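Local coordinates for protein transcriptional regulator, ROK family (Vibrio cholerae O1 biovar eltor, PDB 1Z05) that probably binds DNA to regulate transcription of carbohydrate-metabolism genes, as a zinc-containing ROK-family homologue of E. coli Mlc, at residues A[48-54]-A[99-103]; A[76-82]-A[423-427]. All coordinates share one frame; numbering follows the deposited sequence.

Interaction 1: residues A[48-54]-A[99-103]; sequences IDQKGPI and VGLQT
In what the topology suggests is a winged-helix domain, I54 forms a single antiparallel beta bridge with L101, extending the two-stranded antiparallel sheet of strands 83-86 and 99-103, which would be the wing. The hydrogen-bonded pair is defined by L101 N to I54 O (2.9 Å) and I54 N to L101 O (3.2 Å). L101 O receives a second, weaker donor, the CA-H of P53, with CA 3.3 Å from the oxygen. The chain reaches this register directly after helix 35-51 ends, through G52 and a cis peptide before P53. The P53 ring then lies alongside the Q102 side chain, Q102 CG being 3.7 Å from P53 CA. On the last helical turn, the CG2 methyl of I48 rests against the Q102-T103 peptide, 3.5 Å from Q102 C. T103 presents its CG2 methyl to the D49 backbone, 3.5 Å from D49 CA. A water donates to I48 O (2.6 Å) and accepts from T103 N (3.0 Å). With CG anti to the backbone N (chi1 -165°), D49 runs obliquely across T103, and OD2 makes a salt bridge to K414 and a hydrogen bond to Y418. I48, I54 and L101 all pack on L59 of helix 56-63, while V99 and Q102 bond through their backbones to strand 83-86.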
ATOM      1  N   ILE A  48       3.271 -26.616   3.282  1.00 37.52           N
ATOM      2  CA  ILE A  48       2.639 -27.933   3.159  1.00 37.14           C
ATOM      3  C   ILE A  48       1.533 -27.939   2.090  1.00 39.00           C
ATOM      4  O   ILE A  48       1.438 -28.872   1.277  1.00 39.83           O
ATOM      5  CB  ILE A  48       2.077 -28.406   4.523  1.00 37.12           C
ATOM      6  CG1 ILE A  48       3.214 -28.573   5.527  1.00 35.13           C
ATOM      7  CG2 ILE A  48       1.344 -29.730   4.381  1.00 37.45           C
ATOM      8  CD1 ILE A  48       2.764 -28.691   6.962  1.00 39.03           C
ATOM      9  N   ASP A  49       0.716 -26.888   2.084  1.00 38.99           N
ATOM     10  CA  ASP A  49      -0.384 -26.770   1.129  1.00 40.14           C
ATOM     11  C   ASP A  49       0.139 -26.720  -0.311  1.00 40.69           C
ATOM     12  O   ASP A  49      -0.394 -27.390  -1.205  1.00 41.93           O
ATOM     13  CB  ASP A  49      -1.229 -25.531   1.453  1.00 38.56           C
ATOM     14  CG  ASP A  49      -2.580 -25.534   0.753  1.00 43.32           C
ATOM     15  OD1 ASP A  49      -3.136 -26.623   0.499  1.00 48.84           O
ATOM     16  OD2 ASP A  49      -3.091 -24.435   0.462  1.00 40.21           O
ATOM     17  N   GLN A  50       1.191 -25.940  -0.523  1.00 40.57           N
ATOM     18  CA  GLN A  50       1.716 -25.712  -1.862  1.00 41.49           C
ATOM     19  C   GLN A  50       2.770 -26.722  -2.311  1.00 40.60           C
ATOM     20  O   GLN A  50       2.967 -26.911  -3.509  1.00 40.36           O
ATOM     21  CB  GLN A  50       2.259 -24.283  -1.970  1.00 41.36           C
ATOM     22  CG  GLN A  50       1.161 -23.226  -1.953  1.00 43.26           C
ATOM     23  CD  GLN A  50       1.682 -21.797  -1.981  1.00 44.24           C
ATOM     24  OE1 GLN A  50       2.851 -21.537  -1.681  1.00 45.61           O
ATOM     25  NE2 GLN A  50       0.799 -20.856  -2.323  1.00 43.01           N
ATOM     26  N   LYS A  51       3.442 -27.372  -1.362  1.00 41.40           N
ATOM     27  CA  LYS A  51       4.583 -28.238  -1.692  1.00 41.81           C
ATOM     28  C   LYS A  51       4.474 -29.674  -1.175  1.00 41.81           C
ATOM     29  O   LYS A  51       5.306 -30.507  -1.522  1.00 41.98           O
ATOM     30  CB  LYS A  51       5.895 -27.620  -1.187  1.00 42.61           C
ATOM     31  CG  LYS A  51       6.405 -26.449  -1.995  1.00 43.93           C
ATOM     32  CD  LYS A  51       7.676 -25.899  -1.371  1.00 48.91           C
ATOM     33  CE  LYS A  51       8.152 -24.634  -2.075  1.00 55.23           C
ATOM     34  NZ  LYS A  51       7.177 -23.500  -1.940  1.00 60.80           N
ATOM     35  N   GLY A  52       3.472 -29.968  -0.346  1.00 41.42           N
ATOM     36  CA  GLY A  52       3.289 -31.330   0.189  1.00 40.92           C
ATOM     37  C   GLY A  52       3.032 -32.354  -0.916  1.00 41.35           C
ATOM     38  O   GLY A  52       2.535 -31.987  -1.977  1.00 40.96           O
ATOM     39  N   PRO A  53       3.377 -33.641  -0.689  1.00 40.37           N
ATOM     40  CA  PRO A  53       3.988 -34.218   0.508  1.00 40.64           C
ATOM     41  C   PRO A  53       5.400 -33.690   0.719  1.00 41.16           C
ATOM     42  O   PRO A  53       6.202 -33.658  -0.220  1.00 41.10           O
ATOM     43  CB  PRO A  53       4.013 -35.722   0.215  1.00 40.85           C
ATOM     44  CG  PRO A  53       3.902 -35.838  -1.263  1.00 40.68           C
ATOM     45  CD  PRO A  53       3.124 -34.657  -1.729  1.00 40.01           C
ATOM     46  N   ILE A  54       5.688 -33.271   1.946  1.00 40.63           N
ATOM     47  CA  ILE A  54       6.965 -32.629   2.260  1.00 40.59           C
ATOM     48  C   ILE A  54       7.473 -33.093   3.621  1.00 39.91           C
ATOM     49  O   ILE A  54       6.697 -33.215   4.565  1.00 40.58           O
ATOM     50  CB  ILE A  54       6.845 -31.067   2.189  1.00 39.80           C
ATOM     51  CG1 ILE A  54       8.209 -30.393   2.395  1.00 39.32           C
ATOM     52  CG2 ILE A  54       5.788 -30.542   3.178  1.00 39.65           C
ATOM     53  CD1 ILE A  54       8.207 -28.877   2.125  1.00 40.83           C
ATOM     54  N   VAL A  99       4.876 -41.239   3.911  1.00 40.07           N
ATOM     55  CA  VAL A  99       4.504 -40.108   3.065  1.00 40.74           C
ATOM     56  C   VAL A  99       4.594 -38.841   3.891  1.00 40.23           C
ATOM     57  O   VAL A  99       4.138 -38.799   5.036  1.00 41.28           O
ATOM     58  CB  VAL A  99       3.073 -40.265   2.451  1.00 41.60           C
ATOM     59  CG1 VAL A  99       2.727 -39.094   1.536  1.00 42.59           C
ATOM     60  CG2 VAL A  99       2.951 -41.557   1.653  1.00 41.46           C
ATOM     61  N   GLY A 100       5.200 -37.815   3.301  1.00 40.28           N
ATOM     62  CA  GLY A 100       5.397 -36.529   3.956  1.00 40.11           C
ATOM     63  C   GLY A 100       4.091 -35.812   4.212  1.00 38.95           C
ATOM     64  O   GLY A 100       3.026 -36.266   3.790  1.00 39.45           O
ATOM     65  N   LEU A 101       4.183 -34.678   4.897  1.00 39.50           N
ATOM     66  CA  LEU A 101       3.004 -33.933   5.332  1.00 39.01           C
ATOM     67  C   LEU A 101       2.239 -33.296   4.176  1.00 38.12           C
ATOM     68  O   LEU A 101       2.837 -32.723   3.260  1.00 37.30           O
ATOM     69  CB  LEU A 101       3.396 -32.866   6.363  1.00 39.44           C
ATOM     70  CG  LEU A 101       3.921 -33.409   7.698  1.00 42.00           C
ATOM     71  CD1 LEU A 101       4.864 -32.407   8.347  1.00 42.30           C
ATOM     72  CD2 LEU A 101       2.786 -33.774   8.634  1.00 40.61           C
ATOM     73  N   GLN A 102       0.913 -33.430   4.227  1.00 36.97           N
ATOM     74  CA  GLN A 102       0.004 -32.810   3.264  1.00 36.86           C
ATOM     75  C   GLN A 102      -1.167 -32.185   4.012  1.00 37.07           C
ATOM     76  O   GLN A 102      -1.498 -32.597   5.127  1.00 35.82           O
ATOM     77  CB  GLN A 102      -0.565 -33.836   2.282  1.00 36.38           C
ATOM     78  CG  GLN A 102       0.465 -34.625   1.489  1.00 37.09           C
ATOM     79  CD  GLN A 102      -0.199 -35.631   0.555  1.00 38.31           C
ATOM     80  OE1 GLN A 102      -0.346 -36.800   0.894  1.00 42.00           O
ATOM     81  NE2 GLN A 102      -0.621 -35.169  -0.609  1.00 37.96           N
ATOM     82  N   THR A 103      -1.806 -31.200   3.396  1.00 38.67           N
ATOM     83  CA  THR A 103      -2.999 -30.627   4.001  1.00 41.27           C
ATOM     84  C   THR A 103      -4.119 -31.669   3.960  1.00 42.50           C
ATOM     85  O   THR A 103      -4.241 -32.444   2.999  1.00 42.59           O
ATOM     86  CB  THR A 103      -3.449 -29.331   3.300  1.00 41.35           C
ATOM     87  OG1 THR A 103      -3.540 -29.561   1.896  1.00 45.38           O
ATOM     88  CG2 THR A 103      -2.443 -28.234   3.551  1.00 42.46           C
TER
HETATM   89  O   HOH W   1      -0.443 -30.552   0.757  1.00 27.03           O
HETATM   90  O   HOH W   2      -2.682 -29.212  -0.989  1.00 42.93           O
HETATM   91  O   HOH W   3      -0.724 -32.682  -1.451  1.00 48.04           O

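Interaction 2: residues A[76-82]-A[423-427]; sequences ELIDAHL and LMKVV
L82 and V427 supply the two bumps of this contact, each set among side chains of the other segment. The CD1 methyl of L82 enters the hollow formed by L423, V426 and V427 along one face of helix 421-428: it lies 3.8 Å from V426 CG1 and 3.9 Å from L423 CD2, with V427 CG2 more distant. L82 crosses both L423 and V426 obliquely; CD1 leads, with CG and CD2 also against V426 CG1. In return, V427 seats its CG2 methyl over the low spot left by A80 at the end of helix 67-79, 3.8 Å from A80 CB and 3.9 Å from E76 O. Alanine at this position lets the backbones close to 5.3 Å between A80 CA and V427 CA. One turn earlier, L77 CD2 meets L423 CD1 at 4.0 Å. The other V427 methyl, CG1, is anti to its amide nitrogen (chi1 163°) and meets the E76 carboxylate oxygen OE1, 3.5 Å from CG1; the E76 chain crosses V427 at about a right angle.

The hollow-filling leucine is delivered by a Schellman motif: H81 takes a positive phi of 62°, H81 N bonds back to I78 O, and L82 N to L77 O at 3.0 Å. W108 of strand 108-116 also touches both L82 and V426.

No hydrogen bond crosses between the segments. The contact therefore rests on burial of aliphatic groups and their close fit, and gains no directional bond; the charge of E76 is met by K37 through OE2.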
ATOM      1  N   GLU A  76       0.827 -29.614  16.646  1.00 39.02           N
ATOM      2  CA  GLU A  76      -0.448 -28.921  16.840  1.00 40.21           C
ATOM      3  C   GLU A  76      -1.344 -29.053  15.597  1.00 39.09           C
ATOM      4  O   GLU A  76      -2.546 -29.289  15.723  1.00 39.14           O
ATOM      5  CB  GLU A  76      -0.257 -27.444  17.222  1.00 39.77           C
ATOM      6  CG  GLU A  76       0.496 -27.228  18.531  1.00 46.31           C
ATOM      7  CD  GLU A  76       0.093 -25.957  19.281  1.00 53.78           C
ATOM      8  OE1 GLU A  76      -0.810 -25.222  18.814  1.00 56.37           O
ATOM      9  OE2 GLU A  76       0.687 -25.699  20.355  1.00 55.27           O
ATOM     10  N   LEU A  77      -0.761 -28.919  14.407  1.00 38.48           N
ATOM     11  CA  LEU A  77      -1.550 -29.026  13.173  1.00 39.54           C
ATOM     12  C   LEU A  77      -2.050 -30.452  12.913  1.00 39.49           C
ATOM     13  O   LEU A  77      -3.178 -30.639  12.456  1.00 40.48           O
ATOM     14  CB  LEU A  77      -0.786 -28.473  11.963  1.00 39.14           C
ATOM     15  CG  LEU A  77      -0.392 -26.988  11.924  1.00 43.25           C
ATOM     16  CD1 LEU A  77       0.374 -26.692  10.642  1.00 42.20           C
ATOM     17  CD2 LEU A  77      -1.589 -26.050  12.066  1.00 44.57           C
ATOM     18  N   ILE A  78      -1.222 -31.450  13.215  1.00 38.83           N
ATOM     19  CA  ILE A  78      -1.644 -32.852  13.110  1.00 39.81           C
ATOM     20  C   ILE A  78      -2.794 -33.181  14.075  1.00 40.03           C
ATOM     21  O   ILE A  78      -3.815 -33.749  13.666  1.00 37.88           O
ATOM     22  CB  ILE A  78      -0.459 -33.838  13.303  1.00 40.49           C
ATOM     23  CG1 ILE A  78       0.408 -33.854  12.038  1.00 40.75           C
ATOM     24  CG2 ILE A  78      -0.976 -35.263  13.617  1.00 40.29           C
ATOM     25  CD1 ILE A  78       1.836 -34.231  12.271  1.00 41.94           C
ATOM     26  N   ASP A  79      -2.625 -32.812  15.343  1.00 39.78           N
ATOM     27  CA  ASP A  79      -3.625 -33.094  16.372  1.00 40.10           C
ATOM     28  C   ASP A  79      -4.959 -32.406  16.088  1.00 38.92           C
ATOM     29  O   ASP A  79      -6.015 -32.897  16.487  1.00 36.21           O
ATOM     30  CB  ASP A  79      -3.106 -32.704  17.760  1.00 40.89           C
ATOM     31  CG  ASP A  79      -1.972 -33.604  18.245  1.00 44.97           C
ATOM     32  OD1 ASP A  79      -1.816 -34.737  17.733  1.00 49.76           O
ATOM     33  OD2 ASP A  79      -1.229 -33.174  19.154  1.00 51.74           O
ATOM     34  N   ALA A  80      -4.896 -31.270  15.394  1.00 38.30           N
ATOM     35  CA  ALA A  80      -6.089 -30.550  14.969  1.00 37.45           C
ATOM     36  C   ALA A  80      -6.673 -31.135  13.680  1.00 38.24           C
ATOM     37  O   ALA A  80      -7.728 -30.696  13.227  1.00 37.27           O
ATOM     38  CB  ALA A  80      -5.761 -29.080  14.769  1.00 37.80           C
ATOM     39  N   HIS A  81      -5.971 -32.110  13.090  1.00 38.01           N
ATOM     40  CA  HIS A  81      -6.366 -32.748  11.821  1.00 38.57           C
ATOM     41  C   HIS A  81      -6.407 -31.785  10.629  1.00 37.83           C
ATOM     42  O   HIS A  81      -7.216 -31.944   9.714  1.00 38.39           O
ATOM     43  CB  HIS A  81      -7.694 -33.502  11.970  1.00 38.51           C
ATOM     44  CG  HIS A  81      -7.710 -34.457  13.121  1.00 44.06           C
ATOM     45  ND1 HIS A  81      -8.488 -34.260  14.242  1.00 49.30           N
ATOM     46  CD2 HIS A  81      -7.014 -35.596  13.342  1.00 45.97           C
ATOM     47  CE1 HIS A  81      -8.288 -35.250  15.094  1.00 48.55           C
ATOM     48  NE2 HIS A  81      -7.395 -36.072  14.573  1.00 48.98           N
ATOM     49  N   LEU A  82      -5.531 -30.789  10.652  1.00 37.68           N
ATOM     50  CA  LEU A  82      -5.408 -29.843   9.539  1.00 37.27           C
ATOM     51  C   LEU A  82      -4.395 -30.334   8.509  1.00 37.16           C
ATOM     52  O   LEU A  82      -4.471 -29.987   7.328  1.00 35.95           O
ATOM     53  CB  LEU A  82      -5.016 -28.459  10.064  1.00 37.60           C
ATOM     54  CG  LEU A  82      -6.204 -27.738  10.703  1.00 36.44           C
ATOM     55  CD1 LEU A  82      -5.754 -26.608  11.622  1.00 36.41           C
ATOM     56  CD2 LEU A  82      -7.166 -27.238   9.609  1.00 37.44           C
ATOM     57  N   LEU A 423      -5.960 -21.040  11.400  1.00 35.94           N
ATOM     58  CA  LEU A 423      -5.345 -22.248  11.958  1.00 37.23           C
ATOM     59  C   LEU A 423      -5.421 -22.263  13.481  1.00 38.80           C
ATOM     60  O   LEU A 423      -5.804 -23.269  14.076  1.00 38.25           O
ATOM     61  CB  LEU A 423      -3.878 -22.378  11.543  1.00 37.28           C
ATOM     62  CG  LEU A 423      -3.518 -22.534  10.072  1.00 38.08           C
ATOM     63  CD1 LEU A 423      -2.020 -22.641   9.953  1.00 40.33           C
ATOM     64  CD2 LEU A 423      -4.201 -23.753   9.463  1.00 40.46           C
ATOM     65  N   MET A 424      -5.072 -21.138  14.104  1.00 39.13           N
ATOM     66  CA  MET A 424      -5.036 -21.077  15.552  1.00 40.50           C
ATOM     67  C   MET A 424      -6.443 -21.164  16.130  1.00 40.50           C
ATOM     68  O   MET A 424      -6.646 -21.798  17.163  1.00 40.49           O
ATOM     69  CB  MET A 424      -4.291 -19.828  16.035  1.00 42.86           C
ATOM     70  CG  MET A 424      -2.787 -19.814  15.698  1.00 48.01           C
ATOM     71  SD  MET A 424      -1.801 -21.145  16.451  1.00 60.58           S
ATOM     72  CE  MET A 424      -1.893 -22.452  15.227  1.00 54.98           C
ATOM     73  N   LYS A 425      -7.414 -20.559  15.446  1.00 39.17           N
ATOM     74  CA  LYS A 425      -8.811 -20.688  15.840  1.00 39.64           C
ATOM     75  C   LYS A 425      -9.294 -22.135  15.783  1.00 39.65           C
ATOM     76  O   LYS A 425      -9.994 -22.585  16.688  1.00 39.08           O
ATOM     77  CB  LYS A 425      -9.715 -19.769  15.009  1.00 40.23           C
ATOM     78  CG  LYS A 425      -9.479 -18.278  15.267  1.00 40.43           C
ATOM     79  CD  LYS A 425     -10.184 -17.774  16.532  1.00 43.78           C
ATOM     80  CE  LYS A 425     -11.546 -17.166  16.199  1.00 45.69           C
ATOM     81  NZ  LYS A 425     -12.283 -16.619  17.377  1.00 42.14           N
ATOM     82  N   VAL A 426      -8.896 -22.859  14.737  1.00 39.89           N
ATOM     83  CA  VAL A 426      -9.240 -24.277  14.587  1.00 41.65           C
ATOM     84  C   VAL A 426      -8.519 -25.162  15.618  1.00 42.75           C
ATOM     85  O   VAL A 426      -9.122 -26.083  16.174  1.00 43.73           O
ATOM     86  CB  VAL A 426      -8.981 -24.792  13.137  1.00 41.50           C
ATOM     87  CG1 VAL A 426      -9.286 -26.281  13.023  1.00 41.49           C
ATOM     88  CG2 VAL A 426      -9.822 -24.013  12.131  1.00 41.33           C
ATOM     89  N   VAL A 427      -7.237 -24.885  15.862  1.00 44.02           N
ATOM     90  CA  VAL A 427      -6.454 -25.589  16.889  1.00 44.98           C
ATOM     91  C   VAL A 427      -7.050 -25.347  18.276  1.00 46.73           C
ATOM     92  O   VAL A 427      -7.248 -26.286  19.047  1.00 47.80           O
ATOM     93  CB  VAL A 427      -4.958 -25.151  16.877  1.00 45.30           C
ATOM     94  CG1 VAL A 427      -4.244 -25.548  18.178  1.00 45.46           C
ATOM     95  CG2 VAL A 427      -4.227 -25.719  15.671  1.00 44.79           C
TER

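From the N terminus the four segments run 48-54, 76-82, 99-103, 423-427, so the two contacts cross instead of nesting. Interaction 1 closes a loop of 44 residues, mostly helical, joining the turn after helix 35-51 to strand 99-103 within the N-terminal part of the chain. Interaction 2 starts within that loop, at the end of helix 67-79, and spans 340 residues to helix 421-428, tying the far end of the chain back to the same N-terminal part. Their centres are about 15 Å apart, yet they touch: L101 CD2 packs on I78 CD1 at 3.8 Å. Both contacts lie away from the zinc site.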